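Putative ADP-Ribosyltransferase Scabin (Streptomyces scabiei 87.22, PDB 5EWK) probably transfers ADP-ribose from NAD+ to an acceptor molecule, releasing nicotinamide. Local coordinates at residues A[73-78]-A[116-121]; A[89-94]-A[165-170]; A[144-149]-A[157-162]. All coordinates share one frame; numbering follows the deposited sequence. Where two conformers were deposited one is given.

Contact 1. Residues A[73-78]-A[116-121]. With P34 (N~2~,N~2~-dimethyl-N~1~-(6-oxo-5,6-dihydrophenanthridin-2-yl)glycinamide), chain B.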
loop_
_atom_site.group_PDB
_atom_site.type_symbol
_atom_site.label_atom_id
_atom_site.label_comp_id
_atom_site.label_asym_id
_atom_site.label_seq_id
_atom_site.Cartn_x
_atom_site.Cartn_y
_atom_site.Cartn_z
ATOM N N GLY A 73 -3.455 11.162 1.850
ATOM C CA GLY A 73 -4.595 10.562 2.496
ATOM C C GLY A 73 -4.324 9.122 2.907
ATOM O O GLY A 73 -3.327 8.515 2.534
ATOM N N THR A 74 -5.227 8.600 3.736
ATOM C CA THR A 74 -5.147 7.210 4.161
ATOM C C THR A 74 -5.241 6.304 2.947
ATOM O O THR A 74 -6.101 6.497 2.080
ATOM C CB THR A 74 -6.278 6.904 5.140
ATOM O OG1 THR A 74 -6.237 7.841 6.222
ATOM C CG2 THR A 74 -6.183 5.488 5.689
ATOM N N LEU A 75 -4.356 5.313 2.899
ATOM C CA LEU A 75 -4.421 4.220 1.942
ATOM C C LEU A 75 -4.763 2.935 2.680
ATOM O O LEU A 75 -4.771 2.874 3.914
ATOM C CB LEU A 75 -3.095 4.056 1.192
ATOM C CG LEU A 75 -2.585 5.256 0.407
ATOM C CD1 LEU A 75 -1.169 5.003 -0.125
ATOM C CD2 LEU A 75 -3.563 5.687 -0.685
ATOM N N TYR A 76 -5.049 1.892 1.910
ATOM C CA TYR A 76 -5.557 0.659 2.484
ATOM C C TYR A 76 -4.854 -0.520 1.835
ATOM O O TYR A 76 -4.411 -0.445 0.695
ATOM C CB TYR A 76 -7.094 0.540 2.320
ATOM C CG TYR A 76 -7.766 1.810 2.787
ATOM C CD1 TYR A 76 -7.978 2.848 1.909
ATOM C CD2 TYR A 76 -8.149 1.954 4.076
ATOM C CE1 TYR A 76 -8.553 4.055 2.330
ATOM C CE2 TYR A 76 -8.730 3.156 4.512
ATOM C CZ TYR A 76 -8.926 4.167 3.625
ATOM O OH TYR A 76 -9.470 5.361 4.067
ATOM N N ARG A 77 -4.749 -1.609 2.583
ATOM C CA ARG A 77 -4.273 -2.868 2.018
ATOM C C ARG A 77 -5.019 -4.023 2.661
ATOM O O ARG A 77 -4.983 -4.193 3.890
ATOM C CB ARG A 77 -2.762 -3.050 2.225
ATOM C CG ARG A 77 -2.247 -4.372 1.672
ATOM C CD ARG A 77 -0.715 -4.533 1.829
ATOM N NE ARG A 77 -0.348 -5.945 1.668
ATOM C CZ ARG A 77 -0.147 -6.554 0.513
ATOM N NH1 ARG A 77 0.146 -7.859 0.508
ATOM N NH2 ARG A 77 -0.210 -5.897 -0.638
ATOM N N SER A 78 -5.674 -4.810 1.802
ATOM C CA SER A 78 -6.250 -6.092 2.161
ATOM C C SER A 78 -5.115 -7.117 2.249
ATOM O O SER A 78 -4.307 -7.229 1.322
ATOM C CB SER A 78 -7.282 -6.475 1.085
ATOM O OG SER A 78 -7.808 -7.745 1.393
ATOM N N VAL A 116 4.905 -3.391 -2.640
ATOM C CA VAL A 116 3.737 -3.724 -1.826
ATOM C C VAL A 116 2.559 -2.908 -2.332
ATOM O O VAL A 116 2.605 -1.666 -2.324
ATOM C CB VAL A 116 3.967 -3.460 -0.331
ATOM C CG1 VAL A 116 2.665 -3.688 0.458
ATOM C CG2 VAL A 116 5.101 -4.376 0.199
ATOM N N SER A 117 1.490 -3.606 -2.710
ATOM C CA SER A 117 0.306 -2.967 -3.272
ATOM C C SER A 117 -0.611 -2.447 -2.177
ATOM O O SER A 117 -0.902 -3.140 -1.201
ATOM C CB SER A 117 -0.488 -3.932 -4.138
ATOM O OG SER A 117 0.278 -4.323 -5.256
ATOM N N THR A 118 -1.084 -1.221 -2.383
ATOM C CA THR A 118 -2.119 -0.601 -1.562
ATOM C C THR A 118 -3.150 0.017 -2.499
ATOM O O THR A 118 -2.960 0.071 -3.723
ATOM C CB THR A 118 -1.545 0.481 -0.637
ATOM O OG1 THR A 118 -1.178 1.605 -1.427
ATOM C CG2 THR A 118 -0.334 -0.068 0.167
ATOM N N THR A 119 -4.226 0.550 -1.928
ATOM C CA THR A 119 -5.284 1.167 -2.705
ATOM C C THR A 119 -5.781 2.455 -2.049
ATOM O O THR A 119 -5.770 2.603 -0.824
ATOM C CB THR A 119 -6.472 0.190 -2.894
ATOM O OG1 THR A 119 -7.514 0.814 -3.639
ATOM C CG2 THR A 119 -7.011 -0.311 -1.565
ATOM N N TYR A 120 -6.247 3.357 -2.906
ATOM C CA TYR A 120 -6.972 4.533 -2.446
ATOM C C TYR A 120 -8.350 4.190 -1.874
ATOM O O TYR A 120 -8.962 5.024 -1.171
ATOM C CB TYR A 120 -7.165 5.505 -3.604
ATOM C CG TYR A 120 -5.926 6.204 -4.099
ATOM C CD1 TYR A 120 -5.326 7.213 -3.360
ATOM C CD2 TYR A 120 -5.431 5.945 -5.372
ATOM C CE1 TYR A 120 -4.213 7.900 -3.848
ATOM C CE2 TYR A 120 -4.318 6.610 -5.868
ATOM C CZ TYR A 120 -3.719 7.613 -5.104
ATOM O OH TYR A 120 -2.617 8.322 -5.554
ATOM N N ASP A 121 -8.866 2.997 -2.186
ATOM C CA ASP A 121 -10.261 2.633 -1.937
ATOM C C ASP A 121 -10.405 1.853 -0.639
ATOM O O ASP A 121 -10.043 0.658 -0.558
ATOM C CB ASP A 121 -10.751 1.812 -3.131
ATOM C CG ASP A 121 -12.222 1.419 -3.044
ATOM O OD1 ASP A 121 -12.922 1.777 -2.070
ATOM O OD2 ASP A 121 -12.660 0.698 -4.001
HETATM C CAA P34 B . 2.747 -8.751 -1.434
HETATM N N P34 B . 1.968 -9.861 -1.973
HETATM C CAB P34 B . 1.541 -10.684 -0.876
HETATM C CA P34 B . 0.800 -9.359 -2.660
HETATM C C P34 B . 0.198 -10.088 -3.882
HETATM O O P34 B . 0.859 -10.936 -4.494
HETATM N NAM P34 B . -1.064 -9.709 -4.278
HETATM C CAP P34 B . -1.836 -8.748 -3.574
HETATM C CAK P34 B . -2.283 -7.578 -4.196
HETATM C CAU P34 B . -3.030 -6.652 -3.419
HETATM C CAT P34 B . -3.575 -5.390 -3.941
HETATM C CAI P34 B . -3.372 -4.984 -5.259
HETATM C CAF P34 B . -3.905 -3.793 -5.705
HETATM C CAE P34 B . -4.606 -2.940 -4.842
HETATM C CAH P34 B . -4.803 -3.336 -3.515
HETATM C CAS P34 B . -4.284 -4.540 -3.070
HETATM C CAQ P34 B . -4.565 -4.917 -1.682
HETATM O OAD P34 B . -5.193 -4.202 -0.894
HETATM N NAN P34 B . -4.046 -6.087 -1.249
HETATM C CAR P34 B . -3.301 -6.962 -2.090
HETATM C CAJ P34 B . -2.838 -8.136 -1.491
HETATM C CAG P34 B . -2.138 -9.016 -2.259
HETATM O O HOH W 1 1.654 -6.506 -2.913
#
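Arg-77 reaches across to Ser-117 with its chain drawn out straight: CG lies anti to the backbone N (chi1 179°) and the chain stays extended as far as NE, which carries the guanidinium past Thr-118, its nearest neighbour across the strands, to the residue before it. There NH2 gives a hydrogen bond of 2.9 Å to Ser-117 O, nearly straight at 163°, lying in the guanidinium plane and using a lone pair in the carbonyl plane. Water 1 accepts from Ser-117 N and, weakly, from the same NH2. Arginine suits the place because its planar group donates at the edge while both faces pack: Val-116 CG1 covers one, crossing the arginine chain at about a right angle with CG1 3.7 Å from Arg-77 CD, and CAJ of the inhibitor P34 lies over the other. NE makes a salt bridge to Asp-79 OD2.

Tyr-76 and Thr-119 form a single antiparallel hydrogen-bonded bridge, with Tyr-76 N to Thr-119 O at 2.9 Å and Thr-119 N to Tyr-76 O at 2.8 Å. The ring of Tyr-76 presents its edge to the carbonyl oxygens of Thr-119 and Tyr-120. Thr-119 OG1 accepts from Asp-121 N at 3.0 Å, an ST turn, and is also hydrogen-bonded to Gln-158 O. Leu-75 lies alongside Tyr-120, its CD2 3.5 Å from Tyr-120 CD1, a buried apolar branch packed beside the ring.

Ser-78 clasps the lactam of P34 through its backbone, N donating to OAD at 2.8 Å and O accepting from NAN, which is consistent with a nicotinamide pocket. Arg-77 and Ser-117 are probably the arginine and serine of the R-S-E class of ADP-ribosyltransferases. Pairing of strand 75-79 with 133-137 and of strand 115-119 with 160-164 puts the contact where two sheets meet.

Contact 2. Residues A[89-94]-A[165-170]. With P34 (N~2~,N~2~-dimethyl-N~1~-(6-oxo-5,6-dihydrophenanthridin-2-yl)glycinamide), chain B.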
loop_
_atom_site.group_PDB
_atom_site.type_symbol
_atom_site.label_atom_id
_atom_site.label_comp_id
_atom_site.label_asym_id
_atom_site.label_seq_id
_atom_site.Cartn_x
_atom_site.Cartn_y
_atom_site.Cartn_z
ATOM N N GLN A 89 6.887 -5.982 11.550
ATOM C CA GLN A 89 7.778 -5.948 10.391
ATOM C C GLN A 89 7.501 -4.825 9.412
ATOM O O GLN A 89 8.360 -4.549 8.560
ATOM C CB GLN A 89 7.646 -7.225 9.560
ATOM C CG GLN A 89 8.079 -8.456 10.224
ATOM C CD GLN A 89 7.843 -9.670 9.340
ATOM O OE1 GLN A 89 7.287 -9.577 8.231
ATOM N NE2 GLN A 89 8.235 -10.804 9.837
ATOM N N GLY A 90 6.309 -4.258 9.453
ATOM C CA GLY A 90 5.771 -3.499 8.343
ATOM C C GLY A 90 5.348 -4.451 7.233
ATOM O O GLY A 90 5.231 -5.667 7.427
ATOM N N PHE A 91 5.138 -3.875 6.048
ATOM C CA PHE A 91 4.868 -4.649 4.835
ATOM C C PHE A 91 6.161 -4.823 4.042
ATOM O O PHE A 91 6.723 -3.853 3.519
ATOM C CB PHE A 91 3.797 -3.985 3.976
ATOM C CG PHE A 91 2.412 -4.064 4.568
ATOM C CD1 PHE A 91 1.721 -5.271 4.577
ATOM C CD2 PHE A 91 1.821 -2.941 5.120
ATOM C CE1 PHE A 91 0.461 -5.372 5.115
ATOM C CE2 PHE A 91 0.544 -3.020 5.670
ATOM C CZ PHE A 91 -0.140 -4.230 5.672
ATOM N N LEU A 92 6.618 -6.074 3.931
ATOM C CA LEU A 92 7.812 -6.321 3.140
ATOM C C LEU A 92 7.429 -6.844 1.767
ATOM O O LEU A 92 6.482 -7.629 1.649
ATOM C CB LEU A 92 8.722 -7.331 3.832
ATOM C CG LEU A 92 9.352 -6.869 5.142
ATOM C CD1 LEU A 92 9.890 -8.077 5.917
ATOM C CD2 LEU A 92 10.470 -5.877 4.872
ATOM N N PRO A 93 8.130 -6.419 0.719
ATOM C CA PRO A 93 7.867 -6.969 -0.612
ATOM C C PRO A 93 8.427 -8.372 -0.739
ATOM O O PRO A 93 9.357 -8.770 -0.027
ATOM C CB PRO A 93 8.604 -6.002 -1.537
ATOM C CG PRO A 93 9.759 -5.579 -0.738
ATOM C CD PRO A 93 9.260 -5.475 0.689
ATOM N N LYS A 94 7.877 -9.099 -1.711
ATOM C CA LYS A 94 8.309 -10.475 -1.944
ATOM C C LYS A 94 9.762 -10.547 -2.424
ATOM O O LYS A 94 10.537 -11.374 -1.934
ATOM C CB LYS A 94 7.380 -11.144 -2.950
ATOM C CG LYS A 94 5.947 -11.355 -2.479
ATOM C CD LYS A 94 5.239 -12.324 -3.429
ATOM C CE LYS A 94 3.729 -12.126 -3.482
ATOM N NZ LYS A 94 2.984 -12.889 -2.431
ATOM N N GLY A 165 9.840 -1.298 -2.265
ATOM C CA GLY A 165 10.505 -1.576 -1.012
ATOM C C GLY A 165 9.561 -1.715 0.167
ATOM O O GLY A 165 10.026 -1.871 1.304
ATOM N N GLY A 166 8.275 -1.708 -0.063
ATOM C CA GLY A 166 7.313 -1.885 1.008
ATOM C C GLY A 166 7.142 -0.651 1.870
ATOM O O GLY A 166 7.379 0.478 1.452
ATOM N N ILE A 167 6.718 -0.900 3.110
ATOM C CA ILE A 167 6.201 0.154 3.988
ATOM C C ILE A 167 6.606 -0.159 5.419
ATOM O O ILE A 167 6.229 -1.214 5.960
ATOM C CB ILE A 167 4.665 0.249 3.889
ATOM C CG1 ILE A 167 4.186 0.365 2.422
ATOM C CG2 ILE A 167 4.148 1.399 4.780
ATOM C CD1 ILE A 167 2.686 0.275 2.283
ATOM N N ARG A 168 7.384 0.733 6.044
ATOM C CA ARG A 168 7.787 0.542 7.432
ATOM C C ARG A 168 6.577 0.589 8.365
ATOM O O ARG A 168 5.559 1.237 8.086
ATOM C CB ARG A 168 8.795 1.617 7.850
ATOM C CG ARG A 168 10.131 1.481 7.158
ATOM C CD ARG A 168 11.230 2.191 7.910
ATOM N NE ARG A 168 11.040 3.633 7.889
ATOM C CZ ARG A 168 11.339 4.415 6.855
ATOM N NH1 ARG A 168 11.837 3.892 5.737
ATOM N NH2 ARG A 168 11.133 5.725 6.939
ATOM N N THR A 169 6.712 -0.086 9.508
ATOM C CA THR A 169 5.586 -0.192 10.428
ATOM C C THR A 169 5.134 1.174 10.948
ATOM O O THR A 169 3.941 1.345 11.224
ATOM C CB THR A 169 5.933 -1.115 11.594
ATOM O OG1 THR A 169 4.808 -1.222 12.474
ATOM C CG2 THR A 169 7.128 -0.601 12.369
ATOM N N GLU A 170 6.046 2.151 11.022
ATOM C CA GLU A 170 5.673 3.483 11.517
ATOM C C GLU A 170 4.625 4.157 10.620
ATOM O O GLU A 170 4.055 5.185 11.033
ATOM C CB GLU A 170 6.914 4.384 11.635
ATOM C CG GLU A 170 7.485 4.818 10.311
ATOM C CD GLU A 170 8.928 5.259 10.404
ATOM O OE1 GLU A 170 9.172 6.479 10.561
ATOM O OE2 GLU A 170 9.815 4.380 10.323
HETATM C CAA P34 B . 2.747 -8.751 -1.434
HETATM N N P34 B . 1.968 -9.861 -1.973
HETATM C CAB P34 B . 1.541 -10.684 -0.876
HETATM C CA P34 B . 0.800 -9.359 -2.660
HETATM C C P34 B . 0.198 -10.088 -3.882
HETATM O O P34 B . 0.859 -10.936 -4.494
HETATM N NAM P34 B . -1.064 -9.709 -4.278
HETATM C CAP P34 B . -1.836 -8.748 -3.574
HETATM C CAK P34 B . -2.283 -7.578 -4.196
HETATM C CAU P34 B . -3.030 -6.652 -3.419
HETATM C CAT P34 B . -3.575 -5.390 -3.941
HETATM C CAI P34 B . -3.372 -4.984 -5.259
HETATM C CAF P34 B . -3.905 -3.793 -5.705
HETATM C CAE P34 B . -4.606 -2.940 -4.842
HETATM C CAH P34 B . -4.803 -3.336 -3.515
HETATM C CAS P34 B . -4.284 -4.540 -3.070
HETATM C CAQ P34 B . -4.565 -4.917 -1.682
HETATM O OAD P34 B . -5.193 -4.202 -0.894
HETATM N NAN P34 B . -4.046 -6.087 -1.249
HETATM C CAR P34 B . -3.301 -6.962 -2.090
HETATM C CAJ P34 B . -2.838 -8.136 -1.491
HETATM C CAG P34 B . -2.138 -9.016 -2.259
HETATM O O HOH W 2 9.046 -1.746 9.288
#
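The Phe-91 ring meets CD1 of Ile-167 obliquely and stands edge-to-face with the ring of Tyr-135. The other flat group, the guanidinium of Arg-168, carries Glu-170 at its edge: NE donates in the guanidinium plane to Glu-170 OE2 at 2.8 Å, a salt bridge that meets the carboxylate from above, 57° out of its plane. NH1 of Arg-168 is hydrogen-bonded to the backbone oxygens of His-50 and Ala-52, so the long arginine ties the loop to the N-terminal part of the chain.

Between the segments the backbone does most of the holding. Phe-91 and Ile-167 make one antiparallel hydrogen-bonded pair, Phe-91 N to Ile-167 O at 2.9 Å and Ile-167 N to Phe-91 O at 3.0 Å. Glycines stand beside this bridge. Gly-90, just after helix 83-89, takes a positive phi of 74°, and its bare CA comes within 3.3 Å of Ile-167 O; Gly-166 does the same from the other segment, its CA 3.2 Å from Phe-91 O. Both are CA-H...O contacts, and both need a residue without a side chain. Pro-93 lays CD against Gly-165 O at 3.7 Å. Water 2 accepts from Thr-169 N and gives a weak bond to Gln-89 O.

At the far end Lys-94 bends at its last torsion (chi4 -87°), bringing NZ within 3.2 Å of the amine N of P34, a weak hydrogen bond to the inhibitor's tail.

The contact joins the loop after helix 83-89 to the loop between strands 160-164 and 172-179. Phe-91 projects from it onto Arg-77 and Asp-79 of strand 75-79, Val-116 of strand 115-119 and Ile-137 of strand 133-137, while Ile-167 covers Thr-118 and Ile-137, so this pair of loops packs its Phe-91 and Ile-167 side chains against strands of both sheets.

Contact 3. Residues A[144-149]-A[157-162]. With P34 (N~2~,N~2~-dimethyl-N~1~-(6-oxo-5,6-dihydrophenanthridin-2-yl)glycinamide), chain B.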
loop_
_atom_site.group_PDB
_atom_site.type_symbol
_atom_site.label_atom_id
_atom_site.label_comp_id
_atom_site.label_asym_id
_atom_site.label_seq_id
_atom_site.Cartn_x
_atom_site.Cartn_y
_atom_site.Cartn_z
ATOM N N ASP A 144 1.733 5.817 -8.126
ATOM C CA ASP A 144 0.313 5.796 -8.469
ATOM C C ASP A 144 0.180 4.980 -9.754
ATOM O O ASP A 144 0.631 5.407 -10.820
ATOM C CB ASP A 144 -0.222 7.219 -8.616
ATOM C CG ASP A 144 -1.728 7.254 -8.852
ATOM O OD1 ASP A 144 -2.201 6.515 -9.730
ATOM O OD2 ASP A 144 -2.421 8.069 -8.227
ATOM N N VAL A 145 -0.415 3.790 -9.646
ATOM C CA VAL A 145 -0.382 2.852 -10.759
ATOM C C VAL A 145 -1.129 3.423 -11.958
ATOM O O VAL A 145 -0.626 3.400 -13.088
ATOM C CB VAL A 145 -0.951 1.489 -10.328
ATOM C CG1 VAL A 145 -1.225 0.596 -11.553
ATOM C CG2 VAL A 145 0.020 0.795 -9.389
ATOM N N ASN A 146 -2.357 3.898 -11.749
ATOM C CA ASN A 146 -3.138 4.340 -12.897
ATOM C C ASN A 146 -2.541 5.577 -13.558
ATOM O O ASN A 146 -2.684 5.749 -14.772
ATOM C CB ASN A 146 -4.578 4.579 -12.491
ATOM C CG ASN A 146 -5.311 3.307 -12.190
ATOM O OD1 ASN A 146 -4.777 2.204 -12.348
ATOM N ND2 ASN A 146 -6.562 3.449 -11.775
ATOM N N LYS A 147 -1.864 6.445 -12.794
ATOM C CA LYS A 147 -1.176 7.580 -13.407
ATOM C C LYS A 147 0.064 7.138 -14.176
ATOM O O LYS A 147 0.507 7.828 -15.106
ATOM C CB LYS A 147 -0.785 8.608 -12.340
ATOM C CG LYS A 147 -1.947 9.319 -11.697
ATOM C CD LYS A 147 -1.420 10.347 -10.676
ATOM C CE LYS A 147 -2.543 11.095 -9.988
ATOM N NZ LYS A 147 -3.352 11.852 -10.974
ATOM N N THR A 148 0.642 6.004 -13.793
ATOM C CA THR A 148 1.844 5.481 -14.422
ATOM C C THR A 148 1.539 4.626 -15.650
ATOM O O THR A 148 2.218 4.774 -16.667
ATOM C CB THR A 148 2.646 4.671 -13.393
ATOM O OG1 THR A 148 2.999 5.531 -12.304
ATOM C CG2 THR A 148 3.934 4.116 -13.985
ATOM N N ILE A 149 0.541 3.733 -15.597
ATOM C CA ILE A 149 0.250 2.842 -16.720
ATOM C C ILE A 149 -1.111 3.128 -17.358
ATOM O O ILE A 149 -1.524 2.399 -18.273
ATOM C CB ILE A 149 0.364 1.361 -16.315
ATOM C CG1 ILE A 149 -0.766 0.947 -15.358
ATOM C CG2 ILE A 149 1.755 1.073 -15.705
ATOM C CD1 ILE A 149 -0.873 -0.600 -15.159
ATOM N N ASP A 157 -9.801 -0.389 -11.704
ATOM C CA ASP A 157 -10.696 -0.093 -10.584
ATOM C C ASP A 157 -10.112 -0.476 -9.228
ATOM O O ASP A 157 -10.766 -0.201 -8.210
ATOM C CB ASP A 157 -12.042 -0.793 -10.772
ATOM C CG ASP A 157 -12.969 -0.052 -11.717
ATOM O OD1 ASP A 157 -12.694 1.124 -12.060
ATOM O OD2 ASP A 157 -13.988 -0.657 -12.108
ATOM N N GLN A 158 -8.885 -0.999 -9.167
ATOM C CA GLN A 158 -8.213 -1.239 -7.901
ATOM C C GLN A 158 -7.556 0.022 -7.358
ATOM O O GLN A 158 -7.123 0.014 -6.196
ATOM C CB GLN A 158 -7.125 -2.297 -8.029
ATOM C CG GLN A 158 -7.601 -3.695 -8.400
ATOM C CD GLN A 158 -6.446 -4.695 -8.288
ATOM O OE1 GLN A 158 -5.360 -4.503 -8.892
ATOM N NE2 GLN A 158 -6.661 -5.746 -7.510
ATOM N N VAL A 159 -7.487 1.075 -8.184
ATOM C CA VAL A 159 -6.916 2.387 -7.865
ATOM C C VAL A 159 -5.714 2.216 -6.938
ATOM O O VAL A 159 -5.659 2.713 -5.789
ATOM C CB VAL A 159 -8.001 3.343 -7.329
ATOM C CG1 VAL A 159 -8.962 3.699 -8.451
ATOM C CG2 VAL A 159 -8.766 2.755 -6.148
ATOM N N GLU A 160 -4.720 1.519 -7.469
ATOM C CA GLU A 160 -3.601 1.012 -6.707
ATOM C C GLU A 160 -2.504 2.057 -6.554
ATOM O O GLU A 160 -2.236 2.847 -7.466
ATOM C CB GLU A 160 -3.026 -0.228 -7.405
ATOM C CG GLU A 160 -1.882 -0.865 -6.673
ATOM C CD GLU A 160 -1.296 -2.081 -7.374
ATOM O OE1 GLU A 160 -1.938 -2.617 -8.296
ATOM O OE2 GLU A 160 -0.191 -2.491 -6.957
ATOM N N VAL A 161 -1.846 2.019 -5.399
ATOM C CA VAL A 161 -0.590 2.711 -5.150
ATOM C C VAL A 161 0.416 1.631 -4.756
ATOM O O VAL A 161 0.182 0.874 -3.805
ATOM C CB VAL A 161 -0.728 3.792 -4.057
ATOM C CG1 VAL A 161 0.637 4.439 -3.771
ATOM C CG2 VAL A 161 -1.769 4.832 -4.473
ATOM N N ALA A 162 1.518 1.553 -5.486
ATOM C CA ALA A 162 2.499 0.493 -5.302
ATOM C C ALA A 162 3.720 1.063 -4.593
ATOM O O ALA A 162 4.331 2.022 -5.085
ATOM C CB ALA A 162 2.901 -0.099 -6.648
HETATM C CAA P34 B . 2.747 -8.751 -1.434
HETATM N N P34 B . 1.968 -9.861 -1.973
HETATM C CAB P34 B . 1.541 -10.684 -0.876
HETATM C CA P34 B . 0.800 -9.359 -2.660
HETATM C C P34 B . 0.198 -10.088 -3.882
HETATM O O P34 B . 0.859 -10.936 -4.494
HETATM N NAM P34 B . -1.064 -9.709 -4.278
HETATM C CAP P34 B . -1.836 -8.748 -3.574
HETATM C CAK P34 B . -2.283 -7.578 -4.196
HETATM C CAU P34 B . -3.030 -6.652 -3.419
HETATM C CAT P34 B . -3.575 -5.390 -3.941
HETATM C CAI P34 B . -3.372 -4.984 -5.259
HETATM C CAF P34 B . -3.905 -3.793 -5.705
HETATM C CAE P34 B . -4.606 -2.940 -4.842
HETATM C CAH P34 B . -4.803 -3.336 -3.515
HETATM C CAS P34 B . -4.284 -4.540 -3.070
HETATM C CAQ P34 B . -4.565 -4.917 -1.682
HETATM O OAD P34 B . -5.193 -4.202 -0.894
HETATM N NAN P34 B . -4.046 -6.087 -1.249
HETATM C CAR P34 B . -3.301 -6.962 -2.090
HETATM C CAJ P34 B . -2.838 -8.136 -1.491
HETATM C CAG P34 B . -2.138 -9.016 -2.259
HETATM O O HOH W 3 -3.805 4.341 -9.214
HETATM O O HOH W 4 -4.977 0.460 -10.145
#
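Asp-144 faces Val-161 as an antiparallel non-hydrogen-bonded pair, and one residue later the chain turns into helix 145-149, whose axis stands 83° from that of strand 160-162, with 7.8 Å between them. The turn is secured by Val-145 N, which donates to Glu-160 O at 3.0 Å, the donor tilted from the carbonyl plane. Asp-144 is the N-cap: its OD1, met from above the carboxylate plane, accepts from Lys-147 N at 3.1 Å, which suits an aspartate at the amide-rich start of a helix. Thr-148 OG1 adds a hydrogen bond to Asp-144 O at 2.8 Å. Water 3 fills the angle between the segments, donating to Asp-144 OD1 and Glu-160 O and accepting from Asn-146 N.

Val-145 and Glu-160 carry the side-chain contact. CG2 of the valine lies 3.7 Å from Glu-160 CG and 4.1 Å from Ala-162 CB, a branched apolar residue braced against the glutamate's methylenes. With CG opposite the backbone N (chi1 -178°) and the rest of the chain extended, Glu-160 brings its carboxylate to the pocket: Glu-160 OE1 is 3.5 Å from P34 CAF, and OE2 is probably hydrogen-bonded to Ser-117 OG. Gln-158 also flanks P34, its OE1 3.6 Å from CAF. This glutamine and glutamate two residues apart are consistent with the Q-x-E motif of R-S-E enzymes, where Glu-160 would be the glutamate. Asn-146 is held by the loop between the segments, OD1 by His-153 NE2 and ND2 by Ala-156 O, while its ND2 skirts Val-159.

Around the contact, strand 160-164 runs between strands 115-119 and 143-144. Asp-144 OD2 reaches Tyr-120 OH just past the former, and helix 103-108 lies against Val-145, Ile-149 and Glu-160 through Ile-103, Tyr-106 and Val-107.

Overall arrangement
Contacts 1 and 3 lie about 10 Å apart, centre to centre, and share the three-stranded sheet, where strands 115-119 and 160-164 are neighbours. Contact 2 is about 13 Å from contact 1 and about 19 Å from contact 3, and contacts 2 and 3 lie on opposite sides of the chain's centre. Along the sequence contact 1 closes before contact 3 opens, contact 3 is nested inside the loop closed by contact 2, and the segments of contacts 1 and 2 alternate. Contact 1 links the four-stranded sheet to the three-stranded one. All three touch P34, so residues distant in sequence converge on one pocket, probably the nicotinamide site for NAD+.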